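Local coordinates for uncharacterized protein YjgB (Bacillus subtilis, PDB 4YGT) that is of unknown function but is a putative secreted lipoprotein and the first structural representative of the DUF4309 family, at residues T137-H143 with V155-K160. Sequence-based numbering, arbitrary orientation.
Sequences TGRYELH and VNLKAK. With EDO (1,2-ethanediol), chain F.
His143 and Lys158 meet on one face of an antiparallel hairpin of strands 140-146 and 152-159 in the middle of the sheet. CE of Lys158 lies 3.5 Å from NE2 of His143, a contact oblique to the imidazole. CB of His143 rests on CB of Asn156, its hydrogen-bonded pair mate. NE2 of His143 gives a weak bond to OE2 of Glu141 (2.9 Å, 149°), in plane at the ring edge. ND1 is bonded to Asp132, so both ring nitrogens have a partner, which restrains the rotation of the imidazole. Glu141 has CG between its backbone N and carbonyl carbon (chi1 35°), and its extended chain sets OE2 3.5 Å from CE of Lys158.

Five backbone bonds join the strands. That from His143 N to Asn156 O is the shortest at 2.7 Å and nearly straight at 175°. The last, from Lys160 N to Arg139 O, ties the C-terminal residue to the type II' turn from Thr137 to Tyr140. Lys160 drapes its bent side chain back over this turn, and its CE comes 3.2 Å from Gly138 O.

On the other face, CD1 of Leu157 meets CD2 of Leu142, with Ala27 of helix 14-27 against both side chains. CB of Tyr140 touches the same CD1 at 3.9 Å. CD1 of the Tyr140 ring lies 3.9 Å from CA of Ala159, approaching obliquely. The Tyr140 OH shares a hydrogen bond with 1,2-ethanediol, probably from the crystallisation liquor, which Arg139 also binds. Cutting Tyr140 back to an alanine would probably lose the Ala159 contact and leave the diol without its phenol partner.

The hairpin thus has a polar face and an apolar one. The carboxylates of Glu141 and Asp132 may favour a protonated His143, though NZ of Lys158, 4.6 Å from its NE2, would probably oppose it.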
# COMPACT_ATOMS: atom_id res chain seq x y z
N THR A 137 11.66 -6.32 -1.68
CA THR A 137 12.34 -5.10 -1.21
C THR A 137 13.06 -5.36 0.14
O THR A 137 12.61 -4.94 1.21
CB THR A 137 11.34 -3.93 -1.11
OG1 THR A 137 10.34 -4.25 -0.15
CG2 THR A 137 10.69 -3.60 -2.45
N GLY A 138 14.16 -6.07 0.06
CA GLY A 138 14.97 -6.44 1.21
C GLY A 138 14.27 -7.44 2.10
O GLY A 138 13.99 -8.57 1.68
N ARG A 139 13.97 -7.01 3.34
CA ARG A 139 13.24 -7.79 4.34
C ARG A 139 11.73 -7.77 4.06
O ARG A 139 10.98 -8.52 4.69
CB ARG A 139 13.45 -7.17 5.73
CG ARG A 139 14.84 -7.20 6.27
CD ARG A 139 14.78 -7.32 7.77
NE ARG A 139 14.97 -6.03 8.41
CZ ARG A 139 15.11 -5.86 9.72
NH1 ARG A 139 15.06 -6.91 10.53
NH2 ARG A 139 15.30 -4.65 10.22
N TYR A 140 11.26 -6.85 3.19
CA TYR A 140 9.84 -6.65 2.93
C TYR A 140 9.47 -6.96 1.48
O TYR A 140 10.33 -7.32 0.67
CB TYR A 140 9.45 -5.19 3.32
CG TYR A 140 10.05 -4.78 4.65
CD1 TYR A 140 9.44 -5.14 5.85
CD2 TYR A 140 11.28 -4.12 4.71
CE1 TYR A 140 10.02 -4.81 7.08
CE2 TYR A 140 11.88 -3.82 5.94
CZ TYR A 140 11.25 -4.16 7.12
OH TYR A 140 11.82 -3.84 8.33
N GLU A 141 8.16 -6.86 1.15
CA GLU A 141 7.66 -7.06 -0.20
C GLU A 141 6.50 -6.12 -0.48
O GLU A 141 5.69 -5.84 0.42
CB GLU A 141 7.28 -8.52 -0.47
CG GLU A 141 6.69 -9.25 0.72
CD GLU A 141 6.29 -10.68 0.46
OE1 GLU A 141 7.07 -11.42 -0.18
OE2 GLU A 141 5.20 -11.07 0.94
N LEU A 142 6.49 -5.58 -1.70
CA LEU A 142 5.47 -4.65 -2.19
C LEU A 142 4.55 -5.40 -3.09
O LEU A 142 5.00 -5.94 -4.11
CB LEU A 142 6.09 -3.52 -2.97
CG LEU A 142 6.41 -2.24 -2.32
CD1 LEU A 142 6.85 -1.28 -3.38
CD2 LEU A 142 5.21 -1.67 -1.58
N HIS A 143 3.28 -5.46 -2.72
CA HIS A 143 2.26 -6.17 -3.46
C HIS A 143 1.39 -5.17 -4.21
O HIS A 143 0.56 -4.51 -3.59
CB HIS A 143 1.41 -6.99 -2.48
CG HIS A 143 2.14 -8.10 -1.79
ND1 HIS A 143 1.88 -9.42 -2.09
CD2 HIS A 143 3.06 -8.04 -0.80
CE1 HIS A 143 2.66 -10.13 -1.29
NE2 HIS A 143 3.39 -9.34 -0.49
N VAL A 155 -1.82 -0.99 -2.97
CA VAL A 155 -0.44 -1.46 -2.89
C VAL A 155 -0.20 -1.86 -1.44
O VAL A 155 -0.44 -1.05 -0.55
CB VAL A 155 0.56 -0.38 -3.38
CG1 VAL A 155 1.98 -0.93 -3.38
CG2 VAL A 155 0.18 0.13 -4.76
N ASN A 156 0.17 -3.12 -1.20
CA ASN A 156 0.42 -3.65 0.14
C ASN A 156 1.89 -3.77 0.47
O ASN A 156 2.69 -4.16 -0.38
CB ASN A 156 -0.22 -5.03 0.31
CG ASN A 156 -1.69 -5.08 0.04
OD1 ASN A 156 -2.37 -4.05 0.05
ND2 ASN A 156 -2.21 -6.28 -0.19
N LEU A 157 2.25 -3.47 1.73
CA LEU A 157 3.61 -3.65 2.22
C LEU A 157 3.59 -4.55 3.43
O LEU A 157 2.86 -4.28 4.38
CB LEU A 157 4.29 -2.32 2.56
CG LEU A 157 5.76 -2.39 2.98
CD1 LEU A 157 6.65 -2.87 1.86
CD2 LEU A 157 6.22 -1.08 3.46
N LYS A 158 4.39 -5.63 3.41
CA LYS A 158 4.51 -6.54 4.55
C LYS A 158 5.90 -7.14 4.60
O LYS A 158 6.65 -7.02 3.64
CB LYS A 158 3.41 -7.63 4.54
CG LYS A 158 3.40 -8.60 3.37
CD LYS A 158 2.49 -9.78 3.70
CE LYS A 158 2.06 -10.58 2.50
NZ LYS A 158 0.80 -11.33 2.76
N ALA A 159 6.25 -7.80 5.73
CA ALA A 159 7.54 -8.49 5.84
C ALA A 159 7.53 -9.76 5.02
O ALA A 159 6.48 -10.42 4.92
CB ALA A 159 7.84 -8.81 7.29
N LYS A 160 8.68 -10.09 4.41
CA LYS A 160 8.88 -11.34 3.66
C LYS A 160 8.68 -12.56 4.61
O LYS A 160 9.27 -12.55 5.72
CB LYS A 160 10.28 -11.41 3.01
CG LYS A 160 10.38 -10.76 1.63
CD LYS A 160 11.27 -11.56 0.67
CE LYS A 160 12.76 -11.47 0.98
NZ LYS A 160 13.60 -12.48 0.26
OXT LYS A 160 7.93 -13.49 4.24
C1 EDO F . 15.77 -2.31 7.09
O1 EDO F . 15.75 -3.74 7.03
C2 EDO F . 14.42 -1.73 7.64
O2 EDO F . 14.20 -1.94 9.03